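Local coordinates for protein acinetobacter secreted protease CpaA (Acinetobacter nosocomialis M2, PDB 6O38) that is a secreted zinc metalloprotease that leaves the cell by type II secretion and forms a complex with its chaperone, CpaB, at residues Thr374-Ile388 and Arg450-Glu464. Residues are numbered along the deposited sequence; the frame is centred on the assembly and turned at random.
Sequences TIDMLLVSSPEVNSI and RKRILADGVYYQGNE
The Y460 ring meets V380 at its edge, V380 CG1 lying 3.6 Å from Y460 CD1, while G462 N sits over one face near the rim. At the far end of the ring Y460 OH is 3.3 Å from S382 CB and hydrogen-bonds E464 OE2, on the syn side of a carboxylate that also pairs with K427. V380 and Y460 share one face of a parallel pair of strands, 374-381 and 457-462, in the sheet of the zinc metalloprotease domain; strand 416-425 flanks the first strand and 483-487 the second. Backbone bonds alternate from G457 N to D376 O through S382 N to Q461 O. On the Y460 side, L378 CB packs on A455 CB and L378 CD1 on I453 CD1, joining the strand to the Schellman turn that ends helix 444-452. The other face carries M377, whose chain, bent at chi2 and chi3, lays CE 3.7 Å from Y459 CB; Y459 continues toward helix 496-504, touching M496 and E499 there, and its hydroxyl bonds N486. Further along the same face, the extended Q461 side chain donates from NE2 to S381 OG (3.2 Å), nearly within its amide plane, and S381 OG in turn donates to N386 OD1 on the following helix.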
ATOM      1  N   THR A 374      20.602   9.241 -10.351  1.00 40.90           N
ATOM      2  CA  THR A 374      19.509   9.983 -10.966  1.00 41.00           C
ATOM      3  C   THR A 374      19.472   9.696 -12.462  1.00 42.03           C
ATOM      4  O   THR A 374      20.449   9.950 -13.174  1.00 43.14           O
ATOM      5  CB  THR A 374      19.664  11.482 -10.717  1.00 41.38           C
ATOM      6  OG1 THR A 374      19.661  11.734  -9.306  1.00 40.46           O
ATOM      7  CG2 THR A 374      18.523  12.250 -11.366  1.00 41.68           C
ATOM      8  N   ILE A 375      18.344   9.176 -12.934  1.00 42.00           N
ATOM      9  CA  ILE A 375      18.126   8.904 -14.350  1.00 43.25           C
ATOM     10  C   ILE A 375      17.227  10.006 -14.896  1.00 44.02           C
ATOM     11  O   ILE A 375      16.042  10.078 -14.556  1.00 43.71           O
ATOM     12  CB  ILE A 375      17.511   7.515 -14.571  1.00 43.16           C
ATOM     13  CG1 ILE A 375      18.438   6.429 -14.023  1.00 42.52           C
ATOM     14  CG2 ILE A 375      17.228   7.286 -16.049  1.00 44.56           C
ATOM     15  CD1 ILE A 375      17.881   5.028 -14.150  1.00 42.48           C
ATOM     16  N   ASP A 376      17.789  10.868 -15.740  1.00 47.67           N
ATOM     17  CA  ASP A 376      17.032  11.976 -16.306  1.00 48.16           C
ATOM     18  C   ASP A 376      16.146  11.475 -17.439  1.00 48.58           C
ATOM     19  O   ASP A 376      16.604  10.742 -18.322  1.00 49.28           O
ATOM     20  CB  ASP A 376      17.977  13.066 -16.813  1.00 49.36           C
ATOM     21  CG  ASP A 376      18.641  13.832 -15.684  1.00 49.17           C
ATOM     22  OD1 ASP A 376      18.121  13.789 -14.549  1.00 48.20           O
ATOM     23  OD2 ASP A 376      19.680  14.480 -15.932  1.00 50.11           O
HETATM   24  N   MSE A 377      14.876  11.870 -17.414  1.00 49.84           N
HETATM   25  CA  MSE A 377      13.911  11.394 -18.398  1.00 50.25           C
HETATM   26  C   MSE A 377      13.282  12.531 -19.199  1.00 50.99           C
HETATM   27  O   MSE A 377      13.016  13.609 -18.668  1.00 50.78           O
HETATM   28  CB  MSE A 377      12.810  10.583 -17.708  1.00 52.16           C
HETATM   29  CG  MSE A 377      13.299   9.316 -17.022  1.00 51.49           C
HETATM   30 SE   MSE A 377      13.830   7.922 -18.277  0.51 52.51          SE
HETATM   31  CE  MSE A 377      12.108   7.619 -19.137  1.00 52.81           C
ATOM     32  N   LEU A 378      13.049  12.276 -20.483  1.00 53.68           N
ATOM     33  CA  LEU A 378      12.334  13.197 -21.357  1.00 54.47           C
ATOM     34  C   LEU A 378      10.919  12.673 -21.559  1.00 54.21           C
ATOM     35  O   LEU A 378      10.732  11.556 -22.053  1.00 54.40           O
ATOM     36  CB  LEU A 378      13.047  13.347 -22.701  1.00 55.85           C
ATOM     37  CG  LEU A 378      12.250  14.034 -23.812  1.00 56.98           C
ATOM     38  CD1 LEU A 378      11.912  15.468 -23.432  1.00 57.16           C
ATOM     39  CD2 LEU A 378      13.007  13.987 -25.132  1.00 58.49           C
ATOM     40  N   LEU A 379       9.930  13.472 -21.173  1.00 55.35           N
ATOM     41  CA  LEU A 379       8.529  13.084 -21.265  1.00 56.28           C
ATOM     42  C   LEU A 379       7.938  13.654 -22.548  1.00 58.84           C
ATOM     43  O   LEU A 379       7.949  14.872 -22.754  1.00 59.77           O
ATOM     44  CB  LEU A 379       7.750  13.571 -20.044  1.00 55.37           C
ATOM     45  CG  LEU A 379       8.316  13.144 -18.687  1.00 52.92           C
ATOM     46  CD1 LEU A 379       7.424  13.625 -17.551  1.00 52.33           C
ATOM     47  CD2 LEU A 379       8.504  11.635 -18.628  1.00 52.15           C
ATOM     48  N   VAL A 380       7.422  12.775 -23.403  1.00 57.98           N
ATOM     49  CA  VAL A 380       6.825  13.156 -24.678  1.00 60.58           C
ATOM     50  C   VAL A 380       5.355  12.766 -24.651  1.00 61.57           C
ATOM     51  O   VAL A 380       5.021  11.604 -24.391  1.00 60.93           O
ATOM     52  CB  VAL A 380       7.546  12.492 -25.865  1.00 61.59           C
ATOM     53  CG1 VAL A 380       7.001  13.026 -27.181  1.00 64.42           C
ATOM     54  CG2 VAL A 380       9.046  12.716 -25.770  1.00 60.42           C
ATOM     55  N   SER A 381       4.482  13.735 -24.916  1.00 62.93           N
ATOM     56  CA  SER A 381       3.042  13.517 -24.941  1.00 64.18           C
ATOM     57  C   SER A 381       2.509  13.819 -26.334  1.00 67.10           C
ATOM     58  O   SER A 381       2.805  14.876 -26.899  1.00 68.33           O
ATOM     59  CB  SER A 381       2.332  14.386 -23.902  1.00 63.70           C
ATOM     60  OG  SER A 381       1.071  13.840 -23.559  1.00 64.13           O
ATOM     61  N   SER A 382       1.732  12.890 -26.878  1.00 67.67           N
ATOM     62  CA  SER A 382       1.171  13.073 -28.208  1.00 70.59           C
ATOM     63  C   SER A 382       0.095  14.158 -28.184  1.00 72.26           C
ATOM     64  O   SER A 382      -0.651  14.271 -27.206  1.00 71.47           O
ATOM     65  CB  SER A 382       0.577  11.762 -28.723  1.00 71.46           C
ATOM     66  OG  SER A 382      -0.056  11.945 -29.978  1.00 74.44           O
ATOM     67  N   PRO A 383       0.002  14.978 -29.234  1.00 74.67           N
ATOM     68  CA  PRO A 383      -1.110  15.941 -29.310  1.00 76.64           C
ATOM     69  C   PRO A 383      -2.476  15.282 -29.256  1.00 77.72           C
ATOM     70  O   PRO A 383      -3.431  15.899 -28.764  1.00 78.39           O
ATOM     71  CB  PRO A 383      -0.874  16.645 -30.654  1.00 79.26           C
ATOM     72  CG  PRO A 383       0.574  16.443 -30.949  1.00 78.06           C
ATOM     73  CD  PRO A 383       0.932  15.109 -30.367  1.00 75.78           C
ATOM     74  N   GLU A 384      -2.603  14.052 -29.758  1.00 78.03           N
ATOM     75  CA  GLU A 384      -3.859  13.322 -29.625  1.00 78.89           C
ATOM     76  C   GLU A 384      -4.226  13.120 -28.160  1.00 76.64           C
ATOM     77  O   GLU A 384      -5.403  13.203 -27.789  1.00 77.52           O
ATOM     78  CB  GLU A 384      -3.770  11.978 -30.350  1.00 79.39           C
ATOM     79  CG  GLU A 384      -3.889  12.083 -31.863  1.00 82.40           C
ATOM     80  CD  GLU A 384      -3.772  10.738 -32.553  1.00 82.93           C
ATOM     81  OE1 GLU A 384      -3.214   9.801 -31.945  1.00 80.69           O
ATOM     82  OE2 GLU A 384      -4.246  10.615 -33.704  1.00 85.68           O
ATOM     83  N   VAL A 385      -3.231  12.850 -27.311  1.00 74.53           N
ATOM     84  CA  VAL A 385      -3.499  12.690 -25.886  1.00 72.37           C
ATOM     85  C   VAL A 385      -3.902  14.021 -25.264  1.00 72.57           C
ATOM     86  O   VAL A 385      -4.823  14.083 -24.438  1.00 72.42           O
ATOM     87  CB  VAL A 385      -2.274  12.083 -25.178  1.00 69.48           C
ATOM     88  CG1 VAL A 385      -2.485  12.056 -23.671  1.00 67.31           C
ATOM     89  CG2 VAL A 385      -2.005  10.689 -25.702  1.00 69.38           C
ATOM     90  N   ASN A 386      -3.225  15.108 -25.646  1.00 72.98           N
ATOM     91  CA  ASN A 386      -3.555  16.417 -25.089  1.00 73.31           C
ATOM     92  C   ASN A 386      -4.977  16.827 -25.447  1.00 75.95           C
ATOM     93  O   ASN A 386      -5.672  17.454 -24.639  1.00 75.98           O
ATOM     94  CB  ASN A 386      -2.556  17.468 -25.573  1.00 73.62           C
ATOM     95  CG  ASN A 386      -1.128  17.130 -25.204  1.00 71.13           C
ATOM     96  OD1 ASN A 386      -0.874  16.224 -24.412  1.00 68.97           O
ATOM     97  ND2 ASN A 386      -0.183  17.869 -25.769  1.00 71.51           N
ATOM     98  N   SER A 387      -5.427  16.489 -26.659  1.00 77.66           N
ATOM     99  CA  SER A 387      -6.788  16.829 -27.059  1.00 80.38           C
ATOM    100  C   SER A 387      -7.820  16.082 -26.225  1.00 79.86           C
ATOM    101  O   SER A 387      -8.901  16.616 -25.954  1.00 81.30           O
ATOM    102  CB  SER A 387      -6.990  16.530 -28.545  1.00 83.03           C
ATOM    103  OG  SER A 387      -6.062  17.249 -29.339  1.00 83.71           O
ATOM    104  N   ILE A 388      -7.507  14.855 -25.810  1.00 77.93           N
ATOM    105  CA  ILE A 388      -8.459  14.052 -25.049  1.00 77.49           C
ATOM    106  C   ILE A 388      -8.429  14.434 -23.575  1.00 75.31           C
ATOM    107  O   ILE A 388      -9.474  14.670 -22.956  1.00 75.96           O
ATOM    108  CB  ILE A 388      -8.170  12.553 -25.251  1.00 76.55           C
ATOM    109  CG1 ILE A 388      -8.478  12.140 -26.692  1.00 79.16           C
ATOM    110  CG2 ILE A 388      -8.972  11.713 -24.268  1.00 75.62           C
ATOM    111  CD1 ILE A 388      -7.783  10.868 -27.124  1.00 78.30           C
ATOM    112  N   ARG A 450      16.307  15.476 -26.539  1.00 58.51           N
ATOM    113  CA  ARG A 450      16.979  14.617 -25.569  1.00 57.11           C
ATOM    114  C   ARG A 450      18.412  15.077 -25.334  1.00 56.64           C
ATOM    115  O   ARG A 450      18.872  15.146 -24.187  1.00 55.53           O
ATOM    116  CB  ARG A 450      16.949  13.166 -26.048  1.00 57.64           C
ATOM    117  CG  ARG A 450      17.588  12.174 -25.090  1.00 56.42           C
ATOM    118  CD  ARG A 450      17.816  10.831 -25.767  1.00 57.34           C
ATOM    119  NE  ARG A 450      18.421   9.855 -24.867  1.00 56.72           N
ATOM    120  CZ  ARG A 450      18.748   8.615 -25.220  1.00 57.51           C
ATOM    121  NH1 ARG A 450      18.531   8.198 -26.460  1.00 58.70           N
ATOM    122  NH2 ARG A 450      19.293   7.794 -24.333  1.00 57.23           N
ATOM    123  N   LYS A 451      19.135  15.396 -26.410  1.00 58.44           N
ATOM    124  CA  LYS A 451      20.516  15.841 -26.271  1.00 58.87           C
ATOM    125  C   LYS A 451      20.590  17.252 -25.703  1.00 58.39           C
ATOM    126  O   LYS A 451      21.514  17.576 -24.949  1.00 58.23           O
ATOM    127  CB  LYS A 451      21.230  15.770 -27.622  1.00 60.38           C
ATOM    128  CG  LYS A 451      21.684  14.374 -28.012  1.00 61.25           C
ATOM    129  CD  LYS A 451      22.075  14.311 -29.481  1.00 62.79           C
ATOM    130  CE  LYS A 451      21.294  13.229 -30.214  1.00 63.40           C
ATOM    131  NZ  LYS A 451      21.590  13.219 -31.675  1.00 64.83           N
ATOM    132  N   ARG A 452      19.632  18.111 -26.067  1.00 59.86           N
ATOM    133  CA  ARG A 452      19.660  19.497 -25.608  1.00 59.59           C
ATOM    134  C   ARG A 452      19.567  19.586 -24.089  1.00 58.40           C
ATOM    135  O   ARG A 452      20.255  20.404 -23.465  1.00 58.33           O
ATOM    136  CB  ARG A 452      18.527  20.289 -26.258  1.00 59.94           C
ATOM    137  CG  ARG A 452      18.657  21.796 -26.096  1.00 60.12           C
ATOM    138  CD  ARG A 452      17.432  22.523 -26.624  1.00 60.53           C
ATOM    139  NE  ARG A 452      16.250  22.257 -25.807  1.00 59.63           N
ATOM    140  CZ  ARG A 452      15.985  22.869 -24.656  1.00 58.86           C
ATOM    141  NH1 ARG A 452      16.815  23.787 -24.180  1.00 58.86           N
ATOM    142  NH2 ARG A 452      14.886  22.563 -23.980  1.00 58.14           N
ATOM    143  N   ILE A 453      18.727  18.753 -23.475  1.00 57.93           N
ATOM    144  CA  ILE A 453      18.528  18.783 -22.030  1.00 56.73           C
ATOM    145  C   ILE A 453      19.277  17.656 -21.327  1.00 56.28           C
ATOM    146  O   ILE A 453      19.136  17.492 -20.111  1.00 55.30           O
ATOM    147  CB  ILE A 453      17.033  18.744 -21.677  1.00 56.05           C
ATOM    148  CG1 ILE A 453      16.440  17.380 -22.035  1.00 55.97           C
ATOM    149  CG2 ILE A 453      16.291  19.859 -22.395  1.00 56.66           C
ATOM    150  CD1 ILE A 453      14.941  17.294 -21.847  1.00 55.60           C
ATOM    151  N   LEU A 454      20.067  16.874 -22.066  1.00 56.63           N
ATOM    152  CA  LEU A 454      20.859  15.778 -21.504  1.00 56.49           C
ATOM    153  C   LEU A 454      19.971  14.762 -20.788  1.00 55.53           C
ATOM    154  O   LEU A 454      20.231  14.363 -19.650  1.00 54.85           O
ATOM    155  CB  LEU A 454      21.954  16.307 -20.574  1.00 56.22           C
ATOM    156  CG  LEU A 454      23.013  17.191 -21.228  1.00 57.26           C
ATOM    157  CD1 LEU A 454      23.985  17.726 -20.190  1.00 56.96           C
ATOM    158  CD2 LEU A 454      23.749  16.417 -22.309  1.00 58.51           C
ATOM    159  N   ALA A 455      18.905  14.345 -21.465  1.00 53.05           N
ATOM    160  CA  ALA A 455      18.000  13.342 -20.922  1.00 52.52           C
ATOM    161  C   ALA A 455      18.624  11.962 -21.075  1.00 52.70           C
ATOM    162  O   ALA A 455      18.979  11.555 -22.187  1.00 53.94           O
ATOM    163  CB  ALA A 455      16.647  13.408 -21.625  1.00 53.46           C
ATOM    164  N   ASP A 456      18.766  11.245 -19.958  1.00 52.00           N
ATOM    165  CA  ASP A 456      19.312   9.893 -20.021  1.00 52.73           C
ATOM    166  C   ASP A 456      18.363   8.940 -20.735  1.00 53.21           C
ATOM    167  O   ASP A 456      18.809   7.954 -21.331  1.00 54.26           O
ATOM    168  CB  ASP A 456      19.619   9.387 -18.613  1.00 51.82           C
ATOM    169  CG  ASP A 456      20.800  10.101 -17.983  1.00 51.83           C
ATOM    170  OD1 ASP A 456      21.838  10.246 -18.662  1.00 53.06           O
ATOM    171  OD2 ASP A 456      20.688  10.522 -16.813  1.00 50.71           O
ATOM    172  N   GLY A 457      17.060   9.218 -20.690  1.00 54.08           N
ATOM    173  CA  GLY A 457      16.082   8.386 -21.361  1.00 54.37           C
ATOM    174  C   GLY A 457      14.908   9.217 -21.827  1.00 54.28           C
ATOM    175  O   GLY A 457      14.787  10.402 -21.508  1.00 53.89           O
ATOM    176  N   VAL A 458      14.034   8.571 -22.594  1.00 54.07           N
ATOM    177  CA  VAL A 458      12.848   9.205 -23.154  1.00 54.11           C
ATOM    178  C   VAL A 458      11.654   8.294 -22.902  1.00 53.83           C
ATOM    179  O   VAL A 458      11.770   7.066 -22.983  1.00 54.16           O
ATOM    180  CB  VAL A 458      13.023   9.504 -24.662  1.00 55.39           C
ATOM    181  CG1 VAL A 458      13.592   8.297 -25.386  1.00 56.39           C
ATOM    182  CG2 VAL A 458      11.707   9.943 -25.293  1.00 56.51           C
ATOM    183  N   TYR A 459      10.510   8.895 -22.583  1.00 55.93           N
ATOM    184  CA  TYR A 459       9.271   8.161 -22.381  1.00 56.23           C
ATOM    185  C   TYR A 459       8.149   8.861 -23.135  1.00 57.64           C
ATOM    186  O   TYR A 459       8.056  10.092 -23.128  1.00 57.73           O
ATOM    187  CB  TYR A 459       8.923   8.049 -20.894  1.00 54.74           C
ATOM    188  CG  TYR A 459       7.918   6.964 -20.591  1.00 54.91           C
ATOM    189  CD1 TYR A 459       6.557   7.225 -20.627  1.00 55.68           C
ATOM    190  CD2 TYR A 459       8.332   5.676 -20.280  1.00 54.42           C
ATOM    191  CE1 TYR A 459       5.636   6.238 -20.356  1.00 55.93           C
ATOM    192  CE2 TYR A 459       7.416   4.679 -20.007  1.00 54.63           C
ATOM    193  CZ  TYR A 459       6.069   4.965 -20.046  1.00 55.36           C
ATOM    194  OH  TYR A 459       5.151   3.976 -19.775  1.00 55.65           O
ATOM    195  N   TYR A 460       7.299   8.068 -23.785  1.00 58.56           N
ATOM    196  CA  TYR A 460       6.301   8.573 -24.717  1.00 60.27           C
ATOM    197  C   TYR A 460       4.907   8.171 -24.261  1.00 60.59           C
ATOM    198  O   TYR A 460       4.667   7.004 -23.933  1.00 60.33           O
ATOM    199  CB  TYR A 460       6.569   8.050 -26.131  1.00 61.87           C
ATOM    200  CG  TYR A 460       5.539   8.469 -27.155  1.00 63.84           C
ATOM    201  CD1 TYR A 460       5.411   9.797 -27.537  1.00 64.48           C
ATOM    202  CD2 TYR A 460       4.701   7.533 -27.748  1.00 65.16           C
ATOM    203  CE1 TYR A 460       4.473  10.183 -28.476  1.00 66.43           C
ATOM    204  CE2 TYR A 460       3.761   7.909 -28.687  1.00 67.10           C
ATOM    205  CZ  TYR A 460       3.652   9.235 -29.048  1.00 68.05           C
ATOM    206  OH  TYR A 460       2.716   9.613 -29.984  1.00 70.95           O
ATOM    207  N   GLN A 461       3.994   9.140 -24.239  1.00 63.97           N
ATOM    208  CA  GLN A 461       2.592   8.918 -23.903  1.00 64.61           C
ATOM    209  C   GLN A 461       1.760   9.245 -25.138  1.00 66.83           C
ATOM    210  O   GLN A 461       1.622  10.417 -25.504  1.00 67.72           O
ATOM    211  CB  GLN A 461       2.176   9.774 -22.708  1.00 63.66           C
ATOM    212  CG  GLN A 461       0.683   9.790 -22.426  1.00 64.62           C
ATOM    213  CD  GLN A 461       0.345  10.536 -21.149  1.00 63.66           C
ATOM    214  OE1 GLN A 461       0.244   9.942 -20.077  1.00 62.51           O
ATOM    215  NE2 GLN A 461       0.175  11.851 -21.259  1.00 64.22           N
ATOM    216  N   GLY A 462       1.209   8.213 -25.779  1.00 67.09           N
ATOM    217  CA  GLY A 462       0.516   8.372 -27.041  1.00 70.00           C
ATOM    218  C   GLY A 462      -0.886   7.787 -26.997  1.00 71.61           C
ATOM    219  O   GLY A 462      -1.324   7.240 -25.983  1.00 70.38           O
ATOM    220  N   ASN A 463      -1.579   7.928 -28.127  1.00 71.26           N
ATOM    221  CA  ASN A 463      -2.936   7.416 -28.285  1.00 73.33           C
ATOM    222  C   ASN A 463      -3.042   6.405 -29.421  1.00 75.26           C
ATOM    223  O   ASN A 463      -4.155   6.005 -29.784  1.00 77.51           O
ATOM    224  CB  ASN A 463      -3.914   8.577 -28.508  1.00 75.57           C
ATOM    225  CG  ASN A 463      -5.363   8.174 -28.293  1.00 77.32           C
ATOM    226  OD1 ASN A 463      -5.680   7.422 -27.371  1.00 75.97           O
ATOM    227  ND2 ASN A 463      -6.249   8.670 -29.149  1.00 80.48           N
ATOM    228  N   GLU A 464      -1.917   5.986 -29.992  1.00 75.52           N
ATOM    229  CA  GLU A 464      -1.939   4.987 -31.046  1.00 77.36           C
ATOM    230  C   GLU A 464      -2.306   3.619 -30.471  1.00 76.63           C
ATOM    231  O   GLU A 464      -2.000   3.320 -29.314  1.00 74.03           O
ATOM    232  CB  GLU A 464      -0.582   4.910 -31.744  1.00 76.82           C
ATOM    233  CG  GLU A 464      -0.073   6.237 -32.306  1.00 77.44           C
ATOM    234  CD  GLU A 464       0.543   7.135 -31.244  1.00 74.76           C
ATOM    235  OE1 GLU A 464       0.849   6.630 -30.143  1.00 72.20           O
ATOM    236  OE2 GLU A 464       0.722   8.343 -31.507  1.00 75.33           O
TER